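Local structure of globin protein (Ramazzottius varieornatus, 5ZIQ) at residues A25-S30 / E151-I156; K33-F38 / P91-V96; A45-L50 / Q74-E79; H57-D62 / F127-K132. The protein binds heme b through two axial histidines as a hexacoordinated globin, and may bind or carry oxygen like other members of its family. One frame throughout, in Å; residues are numbered along the deposited sequence. Where two conformers were deposited one is given.

Contact 1. Residues A25-S30 / E151-I156. With EDO (1,2-ethanediol), chain I.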
# COMPACT_ATOMS: atom_id res chain seq x y z
N ALA A 25 18.65 -7.80 -8.69
CA ALA A 25 17.89 -8.19 -9.89
C ALA A 25 17.04 -9.42 -9.64
O ALA A 25 15.86 -9.46 -10.06
CB ALA A 25 18.82 -8.39 -11.08
N ARG A 26 17.58 -10.42 -8.96
CA ARG A 26 16.83 -11.64 -8.66
C ARG A 26 15.62 -11.34 -7.77
O ARG A 26 14.51 -11.81 -8.05
CB ARG A 26 17.71 -12.75 -8.07
CG ARG A 26 18.68 -13.37 -9.07
CD ARG A 26 19.93 -13.91 -8.38
NE ARG A 26 20.93 -14.45 -9.31
CZ ARG A 26 21.72 -13.74 -10.12
NH1 ARG A 26 22.60 -14.36 -10.91
NH2 ARG A 26 21.66 -12.40 -10.16
N ASP A 27 15.81 -10.53 -6.74
CA ASP A 27 14.69 -10.20 -5.84
C ASP A 27 13.64 -9.33 -6.52
O ASP A 27 12.43 -9.49 -6.26
CB ASP A 27 15.19 -9.56 -4.54
CG ASP A 27 15.78 -10.57 -3.56
OD1 ASP A 27 15.77 -11.81 -3.81
OD2 ASP A 27 16.28 -10.09 -2.50
N LYS A 28 14.08 -8.43 -7.39
CA LYS A 28 13.17 -7.61 -8.16
C LYS A 28 12.29 -8.46 -9.06
O LYS A 28 11.09 -8.22 -9.14
CB LYS A 28 13.92 -6.56 -8.97
CG LYS A 28 13.03 -5.60 -9.75
CD LYS A 28 13.84 -4.49 -10.42
CE LYS A 28 14.82 -5.00 -11.45
NZ LYS A 28 15.50 -3.83 -12.06
N PHE A 29 12.88 -9.45 -9.74
CA PHE A 29 12.06 -10.31 -10.58
C PHE A 29 11.04 -11.08 -9.73
O PHE A 29 9.87 -11.19 -10.14
CB PHE A 29 12.93 -11.28 -11.38
CG PHE A 29 12.14 -12.16 -12.31
CD1 PHE A 29 11.44 -11.60 -13.38
CD2 PHE A 29 12.05 -13.54 -12.08
CE1 PHE A 29 10.71 -12.40 -14.25
CE2 PHE A 29 11.32 -14.35 -12.95
CZ PHE A 29 10.64 -13.77 -14.02
N SER A 30 11.46 -11.55 -8.54
CA SER A 30 10.54 -12.26 -7.64
C SER A 30 9.36 -11.35 -7.24
O SER A 30 8.20 -11.79 -7.21
CB SER A 30 11.27 -12.77 -6.39
OG SER A 30 12.18 -13.81 -6.73
N GLU A 151 8.06 -13.03 1.68
CA GLU A 151 7.90 -12.25 2.90
C GLU A 151 9.11 -11.32 3.12
O GLU A 151 8.94 -10.13 3.40
CB GLU A 151 7.71 -13.17 4.11
CG GLU A 151 7.51 -12.39 5.41
CD GLU A 151 7.13 -13.25 6.60
OE1 GLU A 151 6.87 -14.46 6.41
OE2 GLU A 151 7.08 -12.71 7.73
N ARG A 152 10.30 -11.89 2.99
CA ARG A 152 11.55 -11.13 3.15
C ARG A 152 11.58 -9.96 2.15
O ARG A 152 11.87 -8.81 2.52
CB ARG A 152 12.76 -12.04 2.94
CG ARG A 152 14.12 -11.34 3.00
CD ARG A 152 15.24 -12.30 2.62
NE ARG A 152 15.14 -12.85 1.27
CZ ARG A 152 15.52 -12.22 0.17
NH1 ARG A 152 16.08 -11.02 0.21
NH2 ARG A 152 15.35 -12.82 -1.01
N ILE A 153 11.29 -10.27 0.89
CA ILE A 153 11.38 -9.26 -0.18
C ILE A 153 10.32 -8.18 0.01
O ILE A 153 10.62 -6.97 -0.12
CB ILE A 153 11.24 -9.92 -1.58
CG1 ILE A 153 12.47 -10.80 -1.84
CG2 ILE A 153 10.96 -8.89 -2.70
CD1 ILE A 153 12.31 -11.78 -2.98
N TYR A 154 9.08 -8.59 0.32
CA TYR A 154 8.03 -7.59 0.55
C TYR A 154 8.35 -6.68 1.73
O TYR A 154 8.08 -5.48 1.65
CB TYR A 154 6.65 -8.24 0.74
CG TYR A 154 5.95 -8.58 -0.57
CD1 TYR A 154 5.59 -7.57 -1.49
CD2 TYR A 154 5.62 -9.91 -0.89
CE1 TYR A 154 4.95 -7.89 -2.69
CE2 TYR A 154 4.98 -10.23 -2.11
CZ TYR A 154 4.66 -9.21 -2.99
OH TYR A 154 4.01 -9.51 -4.18
N LYS A 155 8.96 -7.21 2.78
CA LYS A 155 9.29 -6.38 3.94
C LYS A 155 10.30 -5.31 3.52
O LYS A 155 10.15 -4.14 3.90
CB LYS A 155 9.78 -7.24 5.10
CG LYS A 155 8.65 -7.95 5.84
CD LYS A 155 9.23 -8.86 6.91
CE LYS A 155 8.13 -9.54 7.71
NZ LYS A 155 8.67 -10.52 8.69
N ILE A 156 11.30 -5.68 2.70
CA ILE A 156 12.30 -4.72 2.24
C ILE A 156 11.66 -3.65 1.36
O ILE A 156 11.88 -2.43 1.53
CB ILE A 156 13.42 -5.42 1.41
CG1 ILE A 156 14.21 -6.38 2.31
CG2 ILE A 156 14.34 -4.38 0.76
CD1 ILE A 156 15.14 -7.33 1.55
C1 EDO I . 17.85 -6.93 -1.49
O1 EDO I . 17.59 -7.74 -2.65
C2 EDO I . 18.32 -7.76 -0.30
O2 EDO I . 19.59 -8.40 -0.49

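Contact 2. Residues K33-F38 / P91-V96. With HEM (protoporphyrin IX containing Fe), chain E.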
# COMPACT_ATOMS: atom_id res chain seq x y z
N LYS A 33 7.00 -10.87 -10.40
CA LYS A 33 6.19 -12.09 -10.65
C LYS A 33 5.10 -12.26 -9.61
O LYS A 33 3.95 -12.58 -9.95
CB LYS A 33 7.04 -13.35 -10.61
CG LYS A 33 7.85 -13.71 -11.83
CD LYS A 33 8.21 -15.21 -11.74
CE LYS A 33 9.02 -15.60 -10.50
NZ LYS A 33 9.68 -16.94 -10.61
N SER A 34 5.45 -12.09 -8.34
CA SER A 34 4.51 -12.26 -7.25
C SER A 34 3.39 -11.22 -7.31
O SER A 34 2.20 -11.54 -7.18
CB SER A 34 5.24 -12.15 -5.92
OG SER A 34 4.33 -12.20 -4.86
N TRP A 35 3.78 -9.98 -7.57
CA TRP A 35 2.82 -8.90 -7.65
C TRP A 35 1.85 -9.11 -8.81
O TRP A 35 0.70 -8.72 -8.70
CB TRP A 35 3.50 -7.54 -7.80
CG TRP A 35 2.53 -6.43 -7.64
CD1 TRP A 35 1.88 -5.77 -8.62
CD2 TRP A 35 2.08 -5.86 -6.39
NE1 TRP A 35 1.05 -4.82 -8.07
CE2 TRP A 35 1.16 -4.84 -6.71
CE3 TRP A 35 2.39 -6.10 -5.04
CZ2 TRP A 35 0.53 -4.06 -5.72
CZ3 TRP A 35 1.79 -5.32 -4.06
CH2 TRP A 35 0.86 -4.31 -4.40
N LYS A 36 2.35 -9.67 -9.92
CA LYS A 36 1.49 -9.89 -11.09
C LYS A 36 0.30 -10.73 -10.65
O LYS A 36 -0.86 -10.40 -10.96
CB LYS A 36 2.25 -10.50 -12.29
CG LYS A 36 1.40 -10.57 -13.57
CD LYS A 36 0.97 -9.18 -14.01
CE LYS A 36 0.27 -9.19 -15.35
NZ LYS A 36 -0.48 -7.91 -15.58
N THR A 37 0.57 -11.79 -9.89
CA THR A 37 -0.49 -12.62 -9.32
C THR A 37 -1.44 -11.83 -8.40
O THR A 37 -2.67 -11.87 -8.56
CB THR A 37 0.11 -13.84 -8.60
OG1 THR A 37 0.93 -14.55 -9.53
CG2 THR A 37 -0.99 -14.77 -8.06
N PHE A 38 -0.87 -11.10 -7.45
CA PHE A 38 -1.65 -10.31 -6.49
C PHE A 38 -2.54 -9.27 -7.16
O PHE A 38 -3.66 -8.98 -6.68
CB PHE A 38 -0.67 -9.62 -5.56
CG PHE A 38 -1.32 -8.79 -4.49
CD1 PHE A 38 -2.12 -9.40 -3.51
CD2 PHE A 38 -1.16 -7.41 -4.46
CE1 PHE A 38 -2.71 -8.64 -2.50
CE2 PHE A 38 -1.74 -6.64 -3.45
CZ PHE A 38 -2.53 -7.25 -2.47
N PRO A 91 -1.05 3.28 -5.55
CA PRO A 91 0.38 3.67 -5.59
C PRO A 91 1.36 2.51 -5.43
O PRO A 91 2.46 2.57 -5.95
CB PRO A 91 0.51 4.67 -4.42
CG PRO A 91 -0.85 5.28 -4.35
CD PRO A 91 -1.78 4.10 -4.56
N TYR A 92 0.96 1.45 -4.72
CA TYR A 92 1.81 0.27 -4.58
C TYR A 92 1.92 -0.46 -5.91
O TYR A 92 3.00 -0.87 -6.32
CB TYR A 92 1.27 -0.68 -3.50
CG TYR A 92 1.45 -0.16 -2.10
CD1 TYR A 92 2.75 -0.05 -1.52
CD2 TYR A 92 0.33 0.19 -1.32
CE1 TYR A 92 2.91 0.41 -0.23
CE2 TYR A 92 0.48 0.62 -0.01
CZ TYR A 92 1.77 0.74 0.52
OH TYR A 92 1.93 1.19 1.80
N ASP A 93 0.79 -0.58 -6.62
CA ASP A 93 0.80 -1.18 -7.95
C ASP A 93 1.58 -0.34 -8.95
O ASP A 93 2.35 -0.89 -9.77
CB ASP A 93 -0.64 -1.43 -8.41
CG ASP A 93 -0.69 -2.05 -9.79
OD1 ASP A 93 -0.39 -3.25 -9.92
OD2 ASP A 93 -0.98 -1.29 -10.74
N GLN A 94 1.36 0.97 -8.92
CA GLN A 94 2.10 1.87 -9.80
C GLN A 94 3.59 1.80 -9.49
O GLN A 94 4.41 1.87 -10.40
CB GLN A 94 1.59 3.29 -9.69
CG GLN A 94 2.03 4.17 -10.85
CD GLN A 94 1.45 5.56 -10.81
OE1 GLN A 94 0.80 5.98 -9.84
NE2 GLN A 94 1.65 6.30 -11.91
N ALA A 95 3.92 1.66 -8.20
CA ALA A 95 5.32 1.47 -7.82
C ALA A 95 5.96 0.21 -8.44
O ALA A 95 7.04 0.28 -9.02
CB ALA A 95 5.47 1.46 -6.30
N VAL A 96 5.26 -0.93 -8.38
CA VAL A 96 5.80 -2.14 -8.99
C VAL A 96 6.00 -1.97 -10.50
O VAL A 96 7.05 -2.36 -11.03
CB VAL A 96 4.94 -3.40 -8.69
CG1 VAL A 96 5.51 -4.62 -9.41
CG2 VAL A 96 4.89 -3.66 -7.19
CHA HEM E . -5.63 10.12 0.53
CHB HEM E . -5.88 8.14 4.93
CHC HEM E . -1.55 6.03 4.03
CHD HEM E . -2.46 6.66 -0.69
C1A HEM E . -6.03 9.83 1.81
C2A HEM E . -7.09 10.48 2.50
C3A HEM E . -7.17 9.93 3.74
C4A HEM E . -6.17 8.93 3.83
CMA HEM E . -8.16 10.29 4.81
CAA HEM E . -7.96 11.58 1.93
CBA HEM E . -9.43 11.15 1.86
CGA HEM E . -9.61 10.08 0.82
O1A HEM E . -9.12 10.23 -0.32
O2A HEM E . -10.25 9.04 1.08
C1B HEM E . -4.68 7.43 5.09
C2B HEM E . -4.26 6.85 6.32
C3B HEM E . -3.05 6.26 6.09
C4B HEM E . -2.73 6.47 4.67
CMB HEM E . -5.01 6.91 7.63
CAB HEM E . -2.22 5.53 7.06
CBB HEM E . -2.78 4.64 7.88
C1C HEM E . -1.45 5.92 2.65
C2C HEM E . -0.58 5.09 1.94
C3C HEM E . -0.86 5.26 0.59
C4C HEM E . -1.91 6.20 0.48
CMC HEM E . 0.48 4.19 2.53
CAC HEM E . -0.23 4.62 -0.58
CBC HEM E . 0.85 3.87 -0.47
C1D HEM E . -3.37 7.71 -0.69
C2D HEM E . -3.75 8.38 -1.95
C3D HEM E . -4.63 9.34 -1.61
C4D HEM E . -4.78 9.27 -0.15
CMD HEM E . -3.23 8.04 -3.33
CAD HEM E . -5.31 10.32 -2.55
CBD HEM E . -4.58 11.65 -2.47
CGD HEM E . -5.21 12.68 -3.38
O1D HEM E . -5.99 12.31 -4.29
O2D HEM E . -4.95 13.90 -3.23
NA HEM E . -5.45 8.91 2.66
NB HEM E . -3.74 7.19 4.18
NC HEM E . -2.24 6.58 1.75
ND HEM E . -4.01 8.27 0.36
FE HEM E . -3.88 7.77 2.20

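Contact 3. Residues A45-L50 / Q74-E79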
# COMPACT_ATOMS: atom_id res chain seq x y z
N ALA A 45 -8.23 -5.99 -3.13
CA ALA A 45 -7.06 -5.89 -2.24
C ALA A 45 -7.10 -4.58 -1.44
O ALA A 45 -6.89 -4.59 -0.25
CB ALA A 45 -5.76 -6.01 -3.03
N GLY A 46 -7.38 -3.47 -2.12
CA GLY A 46 -7.52 -2.18 -1.46
C GLY A 46 -8.60 -2.17 -0.40
O GLY A 46 -8.40 -1.61 0.68
N LYS A 47 -9.75 -2.79 -0.70
CA LYS A 47 -10.83 -2.90 0.28
C LYS A 47 -10.36 -3.69 1.50
O LYS A 47 -10.58 -3.27 2.64
CB LYS A 47 -12.07 -3.55 -0.33
CG LYS A 47 -12.76 -2.71 -1.39
CD LYS A 47 -13.95 -3.48 -1.98
CE LYS A 47 -14.55 -2.74 -3.16
NZ LYS A 47 -15.68 -3.49 -3.77
N GLU A 48 -9.68 -4.81 1.26
CA GLU A 48 -9.12 -5.65 2.33
C GLU A 48 -8.17 -4.84 3.22
O GLU A 48 -8.25 -4.90 4.44
CB GLU A 48 -8.39 -6.87 1.75
CG GLU A 48 -9.28 -7.97 1.21
CD GLU A 48 -8.49 -9.17 0.72
OE1 GLU A 48 -9.10 -10.25 0.53
OE2 GLU A 48 -7.26 -9.04 0.52
N MET A 49 -7.31 -4.05 2.58
CA MET A 49 -6.32 -3.24 3.31
C MET A 49 -6.98 -2.27 4.26
O MET A 49 -6.57 -2.19 5.43
CB MET A 49 -5.42 -2.49 2.37
CG MET A 49 -4.57 -3.42 1.55
SD MET A 49 -3.69 -2.55 0.26
CE MET A 49 -2.73 -1.54 1.36
N LEU A 50 -7.95 -1.50 3.74
CA LEU A 50 -8.61 -0.49 4.58
C LEU A 50 -9.41 -1.11 5.71
O LEU A 50 -9.35 -0.62 6.83
CB LEU A 50 -9.48 0.47 3.78
CG LEU A 50 -8.73 1.46 2.86
CD1 LEU A 50 -9.73 2.39 2.20
CD2 LEU A 50 -7.64 2.28 3.54
N GLN A 74 -21.55 -2.95 4.50
CA GLN A 74 -22.10 -1.70 3.94
C GLN A 74 -21.05 -0.90 3.17
O GLN A 74 -21.38 -0.16 2.23
CB GLN A 74 -22.69 -0.84 5.04
CG GLN A 74 -24.05 -1.31 5.52
CD GLN A 74 -24.47 -0.67 6.83
OE1 GLN A 74 -23.65 -0.14 7.57
NE2 GLN A 74 -25.77 -0.73 7.12
N LEU A 75 -19.80 -1.04 3.59
CA LEU A 75 -18.68 -0.40 2.90
C LEU A 75 -18.29 -1.07 1.60
O LEU A 75 -17.89 -0.36 0.68
CB LEU A 75 -17.46 -0.30 3.83
CG LEU A 75 -17.62 0.71 4.97
CD1 LEU A 75 -16.49 0.52 5.97
CD2 LEU A 75 -17.65 2.16 4.48
N ARG A 76 -18.39 -2.40 1.51
CA ARG A 76 -17.80 -3.13 0.36
C ARG A 76 -18.39 -2.69 -0.97
O ARG A 76 -17.69 -2.73 -1.99
CB ARG A 76 -17.86 -4.68 0.47
CG ARG A 76 -16.66 -5.35 -0.23
CD ARG A 76 -16.99 -6.50 -1.20
NE ARG A 76 -16.39 -6.32 -2.54
CZ ARG A 76 -15.27 -6.89 -3.00
NH1 ARG A 76 -14.53 -7.69 -2.25
NH2 ARG A 76 -14.86 -6.63 -4.23
N ASN A 77 -19.64 -2.23 -0.95
CA ASN A 77 -20.33 -1.81 -2.16
C ASN A 77 -20.48 -0.28 -2.24
O ASN A 77 -21.09 0.24 -3.16
CB ASN A 77 -21.74 -2.45 -2.21
CG ASN A 77 -21.73 -3.97 -2.19
OD1 ASN A 77 -20.90 -4.62 -2.84
ND2 ASN A 77 -22.68 -4.56 -1.45
N ASP A 78 -19.96 0.44 -1.24
CA ASP A 78 -20.10 1.88 -1.18
C ASP A 78 -19.13 2.58 -2.12
O ASP A 78 -17.94 2.28 -2.11
CB ASP A 78 -19.84 2.36 0.26
CG ASP A 78 -19.93 3.86 0.38
OD1 ASP A 78 -21.06 4.38 0.40
OD2 ASP A 78 -18.87 4.51 0.44
N GLU A 79 -19.64 3.54 -2.90
CA GLU A 79 -18.84 4.26 -3.88
C GLU A 79 -17.64 4.99 -3.28
O GLU A 79 -16.54 4.93 -3.84
CB GLU A 79 -19.71 5.23 -4.68
CG GLU A 79 -18.98 5.93 -5.80
CD GLU A 79 -19.85 6.78 -6.71
OE1 GLU A 79 -21.08 6.87 -6.49
OE2 GLU A 79 -19.29 7.38 -7.65

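Contact 4. Residues H57-D62 / F127-K132. With HEM (protoporphyrin IX containing Fe), chain E; SO4 (sulfate ion), chain H.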
# COMPACT_ATOMS: atom_id res chain seq x y z
N HIS A 57 -6.50 -0.35 14.00
CA HIS A 57 -6.49 1.01 14.52
C HIS A 57 -7.85 1.65 14.23
O HIS A 57 -7.97 2.41 13.27
CB HIS A 57 -5.34 1.82 13.90
CG HIS A 57 -3.98 1.32 14.28
ND1 HIS A 57 -3.39 1.60 15.50
CD2 HIS A 57 -3.09 0.54 13.61
CE1 HIS A 57 -2.21 1.02 15.56
NE2 HIS A 57 -2.00 0.38 14.42
N PRO A 58 -8.88 1.36 15.06
CA PRO A 58 -10.23 1.90 14.81
C PRO A 58 -10.32 3.42 14.62
O PRO A 58 -11.14 3.88 13.83
CB PRO A 58 -11.03 1.43 16.03
CG PRO A 58 -10.36 0.14 16.39
CD PRO A 58 -8.89 0.42 16.20
N ASP A 59 -9.46 4.19 15.29
CA ASP A 59 -9.45 5.66 15.12
C ASP A 59 -9.05 6.13 13.71
O ASP A 59 -9.32 7.28 13.35
CB ASP A 59 -8.60 6.35 16.22
CG ASP A 59 -7.10 6.05 16.13
OD1 ASP A 59 -6.66 5.07 15.48
OD2 ASP A 59 -6.33 6.80 16.76
N MET A 60 -8.46 5.23 12.91
CA MET A 60 -8.10 5.55 11.53
C MET A 60 -9.34 5.70 10.65
O MET A 60 -9.34 6.50 9.72
CB MET A 60 -7.10 4.53 10.94
CG MET A 60 -5.70 4.51 11.58
SD MET A 60 -4.70 6.02 11.49
CE MET A 60 -5.32 6.98 12.88
N LYS A 61 -10.40 4.96 10.98
CA LYS A 61 -11.68 5.11 10.30
C LYS A 61 -12.22 6.55 10.41
O LYS A 61 -12.79 7.06 9.46
CB LYS A 61 -12.70 4.11 10.82
CG LYS A 61 -13.85 3.84 9.87
CD LYS A 61 -14.91 3.00 10.56
CE LYS A 61 -16.10 2.79 9.65
NZ LYS A 61 -17.20 2.10 10.40
N ASP A 62 -12.00 7.19 11.56
CA ASP A 62 -12.39 8.58 11.81
C ASP A 62 -11.75 9.60 10.87
O ASP A 62 -12.26 10.72 10.74
CB ASP A 62 -12.06 9.00 13.25
CG ASP A 62 -12.87 8.25 14.29
OD1 ASP A 62 -13.93 7.69 13.96
OD2 ASP A 62 -12.44 8.25 15.46
N PHE A 127 1.78 6.33 8.22
CA PHE A 127 2.06 5.62 6.98
C PHE A 127 2.46 4.16 7.21
O PHE A 127 1.99 3.26 6.52
CB PHE A 127 3.13 6.31 6.15
CG PHE A 127 2.72 7.65 5.58
CD1 PHE A 127 1.69 7.77 4.63
CD2 PHE A 127 3.40 8.79 5.98
CE1 PHE A 127 1.36 9.01 4.10
CE2 PHE A 127 3.07 10.04 5.45
CZ PHE A 127 2.06 10.15 4.51
N GLU A 128 3.32 3.93 8.21
CA GLU A 128 3.79 2.58 8.53
C GLU A 128 2.64 1.62 8.89
O GLU A 128 2.74 0.42 8.65
CB GLU A 128 4.85 2.63 9.66
CG GLU A 128 5.57 1.31 9.93
CD GLU A 128 6.65 1.43 10.99
OE1 GLU A 128 6.62 2.39 11.81
OE2 GLU A 128 7.55 0.55 11.01
N ARG A 129 1.52 2.14 9.39
CA ARG A 129 0.35 1.32 9.70
C ARG A 129 -0.24 0.66 8.46
O ARG A 129 -0.81 -0.42 8.54
CB ARG A 129 -0.73 2.16 10.40
CG ARG A 129 -0.30 2.65 11.78
CD ARG A 129 -1.35 3.54 12.42
NE ARG A 129 -1.01 3.78 13.82
CZ ARG A 129 -1.82 4.36 14.70
NH1 ARG A 129 -1.43 4.51 15.97
NH2 ARG A 129 -3.04 4.78 14.34
N MET A 130 -0.08 1.29 7.31
CA MET A 130 -0.59 0.72 6.08
C MET A 130 0.23 -0.50 5.66
O MET A 130 -0.29 -1.38 4.98
CB MET A 130 -0.62 1.77 4.97
CG MET A 130 -1.46 1.38 3.75
SD MET A 130 -3.20 1.08 4.09
CE MET A 130 -3.80 2.72 4.46
N GLU A 131 1.51 -0.55 6.06
CA GLU A 131 2.39 -1.70 5.73
C GLU A 131 1.84 -3.05 6.15
O GLU A 131 1.77 -3.95 5.34
CB GLU A 131 3.80 -1.55 6.34
CG GLU A 131 4.53 -0.30 5.93
CD GLU A 131 5.95 -0.28 6.43
OE1 GLU A 131 6.44 -1.26 7.05
OE2 GLU A 131 6.59 0.74 6.23
N LYS A 132 1.44 -3.17 7.42
CA LYS A 132 0.87 -4.41 7.95
C LYS A 132 -0.40 -4.77 7.20
O LYS A 132 -0.68 -5.93 7.01
CB LYS A 132 0.53 -4.29 9.46
CG LYS A 132 1.67 -4.64 10.41
CD LYS A 132 1.40 -4.20 11.85
CE LYS A 132 0.81 -5.31 12.70
NZ LYS A 132 1.17 -5.16 14.12
CHA HEM E . -5.63 10.12 0.53
CHB HEM E . -5.88 8.14 4.93
CHC HEM E . -1.55 6.03 4.03
CHD HEM E . -2.46 6.66 -0.69
C1A HEM E . -6.03 9.83 1.81
C2A HEM E . -7.09 10.48 2.50
C3A HEM E . -7.17 9.93 3.74
C4A HEM E . -6.17 8.93 3.83
CMA HEM E . -8.16 10.29 4.81
CAA HEM E . -7.96 11.58 1.93
CBA HEM E . -9.43 11.15 1.86
CGA HEM E . -9.61 10.08 0.82
O1A HEM E . -9.12 10.23 -0.32
O2A HEM E . -10.25 9.04 1.08
C1B HEM E . -4.68 7.43 5.09
C2B HEM E . -4.26 6.85 6.32
C3B HEM E . -3.05 6.26 6.09
C4B HEM E . -2.73 6.47 4.67
CMB HEM E . -5.01 6.91 7.63
CAB HEM E . -2.22 5.53 7.06
CBB HEM E . -2.78 4.64 7.88
C1C HEM E . -1.45 5.92 2.65
C2C HEM E . -0.58 5.09 1.94
C3C HEM E . -0.86 5.26 0.59
C4C HEM E . -1.91 6.20 0.48
CMC HEM E . 0.48 4.19 2.53
CAC HEM E . -0.23 4.62 -0.58
CBC HEM E . 0.85 3.87 -0.47
C1D HEM E . -3.37 7.71 -0.69
C2D HEM E . -3.75 8.38 -1.95
C3D HEM E . -4.63 9.34 -1.61
C4D HEM E . -4.78 9.27 -0.15
CMD HEM E . -3.23 8.04 -3.33
CAD HEM E . -5.31 10.32 -2.55
CBD HEM E . -4.58 11.65 -2.47
CGD HEM E . -5.21 12.68 -3.38
O1D HEM E . -5.99 12.31 -4.29
O2D HEM E . -4.95 13.90 -3.23
NA HEM E . -5.45 8.91 2.66
NB HEM E . -3.74 7.19 4.18
NC HEM E . -2.24 6.58 1.75
ND HEM E . -4.01 8.27 0.36
FE HEM E . -3.88 7.77 2.20
S SO4 H . -18.24 4.30 13.61
O1 SO4 H . -18.42 3.01 14.31
O2 SO4 H . -17.08 5.01 14.18
O3 SO4 H . -19.45 5.13 13.77
O4 SO4 H . -18.01 4.04 12.17

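Contact 1. Residues A25-S30 / E151-I156
Asp27 and Arg152 form an end-on, two-pronged salt bridge between helices 25-38 and 148-170. Arg152 NH1 donates to Asp27 OD2 over 2.9 Å and Arg152 NH2 to Asp27 OD1 over 3.0 Å, so each oxygen takes its own nitrogen. Both oxygens lie close to the guanidinium plane, but the carboxylate is turned 43° against it: NH1 reaches OD2 on the syn side yet well out of the carboxylate plane, and NH2 meets OD1 from above that plane. The arginine gets there with CG anti to its backbone N (chi1 177°) and a bend at chi3 that turns the guanidinium end-on to the carboxylate. Arg152 NH2 is also hydrogen-bonded to Asn149 OD1, which gives the guanidinium a second anchor.

Asp27 OD2 has a further donor, O1 of a 1,2-ethanediol probably left from crystallisation, at 2.7 Å. Replacing Asp27 with an alanine would probably leave Arg152 without its anionic mate across this interface and its guanidinium freer to turn.

Van der Waals contacts lie alongside the charged pair. Ile153 CD1 rests 3.7 Å from Ser30 CB, carbon against carbon, and the same methyl comes within 3.6 Å of the charged oxygen Asp27 OD1. Ile153 CG1 lies over one face of the Arg152 guanidinium, toward the rim.

The short axes cross at -96°, nearly perpendicular, and approach to 10.2 Å. Ile153 also packs on Leu23 and Leu31, while the buried Tyr154 packs on Leu31 and Trp35 of helix 25-38 and on Leu138 and Leu142 of helix 127-142.

Contact 2. Residues K33-F38 / P91-V96
Trp35 and Val96 have the nearest CA atoms of the two segments, 7.5 Å apart, where the two helical segments run roughly antiparallel at 141° with axes 11.0 Å apart. Helix 79-97 is kinked at Pro91 and Tyr92, whose backbone nitrogens lack a bond to the preceding turn.

The indole of Trp35 carries the contact. Its CG stands anti to the backbone N (chi1 -170°), which extends the ring toward helix 79-97. At the ring edge, NE1 donates to Asp93 OD1 over 2.8 Å with an N-H...O angle of 165°; the oxygen lies in the indole plane and is approached on its anti side. Over one face, Val96 CG2 makes a CH-pi contact 3.7 Å from the centroid of the five-membered ring, while Phe38 CD2 of the same helix as the tryptophan lies against the opposite face. Trp35 CH2 meets Tyr92 CB at 3.8 Å. The indole is thus fixed both by its polar edge and by packing on its two faces.

Beyond CB, Tyr92 leads to the cofactor: the heme vinyl carbon CBC lies over one face of its ring, toward the rim, 3.3 Å from Tyr92 CE2. Pro91 CG touches HEM CMD. This is all-helical globin packing, in which the heme-lining helix that carries the axial ligand His88 is backed by helix 25-38.

Contact 3. Residues A45-L50 / Q74-E79
Lys47 and Arg76 carry this contact, joining helix 42-56 to Arg76 and the turn before helix 79-97. Its polar element is one hydrogen bond: Lys47 NZ donates to the backbone oxygen Arg76 O at 2.8 Å, with a C=O...N angle of 160°, so the ammonium sits almost straight beyond the carbonyl. An extended lysine chain beyond CG delivers NZ to this point. Lys47 NZ also has a long, weak ion pair with Glu43.

The aliphatic part of the lysine makes the second kind of contact. Lys47 CD lies over the centre of one guanidinium face of Arg76, 3.7 Å above the plane, and also 3.7 Å from Arg76 CG. The two side chains cross at about a right angle, the arginine bending at chi2 and chi3 to turn its flat group across the lysine.

Electrostatics probably oppose this closeness. Lys47 NZ is 3.2 Å from Arg76 NE, and both are donors; the carbonyl bond to the lysine and the Arg76 NH2 bond to Ser44 OG are likely to offset the cost.

Asp78 follows as the N-cap of helix 79-97, its OD2 accepting from Phe81 N. The contact therefore ties helix 42-56 to the turn leading into the heme-lining helix of the globin fold, and Lys47 packs on that helix at Phe81 and Ala85.

Contact 4. Residues H57-D62 / F127-K132
Arg129 lays its guanidinium flat on the ring of His57, a face-to-face stack with centres 3.6 Å apart and planes 10° apart. Arg129 CZ approaches His57 ND1 to 3.3 Å; the contact is between faces, and no hydrogen bond crosses the segments. The aliphatic chain adds to it, Arg129 CD making a CH-pi contact 3.8 Å from the centroid of the His57 ring.

Around the rest of the guanidinium, Arg129 NH2 has Met60 CE at 3.5 Å, approaching obliquely, and Asp59 OD1 near the plane at its edge. That last pair is a long salt bridge, 3.8 Å from OD1 to NH2, with carboxylate and guanidinium planes 43° apart. A leucine in place of Arg129 would probably lose the flat stack on His57 and leave Asp59 without this distant positive partner.

The extended run from CG to NE carries the guanidinium across from helix 127-142 to the loop after helix 42-56. His57, the first residue to leave helical backbone angles after that helix, presents its ring to the guanidinium with CG anti to the carbonyl carbon (chi1 -65°).

Farther out, the same two segments line the cofactor. Met60 SD lies 4.0 Å from HEM CMB, Met130 CB 3.6 Å from HEM CMC and Phe127 CD1 3.7 Å from HEM CHC; Phe127 also meets the axial ligand His116 edge to face. The Arg129-His57 stack thus borders the heme pocket of a globin.

Contacts 1 and 2 share helix 25-38 and lie 12 Å apart between centres, touching where Tyr154 OH and Ser34 OG come within 2.8 Å in a probable hydrogen bond. Contacts 2 and 3 meet through Phe38 CZ and Ala45 CB, 3.5 Å apart. Contact 3 joins contact 4 through two methionines, Met49 CE being 3.8 Å from Met130 SD. Contacts 2 and 4 both touch the heme, and the Tyr92 side chain of contact 2 is about 6 Å from that of the axial ligand His88. In contact 3, the Lys47 side chain lies about 12 Å from the heme. Contact 1 lies away from the heme site; its centre is 24 Å from that of contact 4, on the opposite side of the chain's centre.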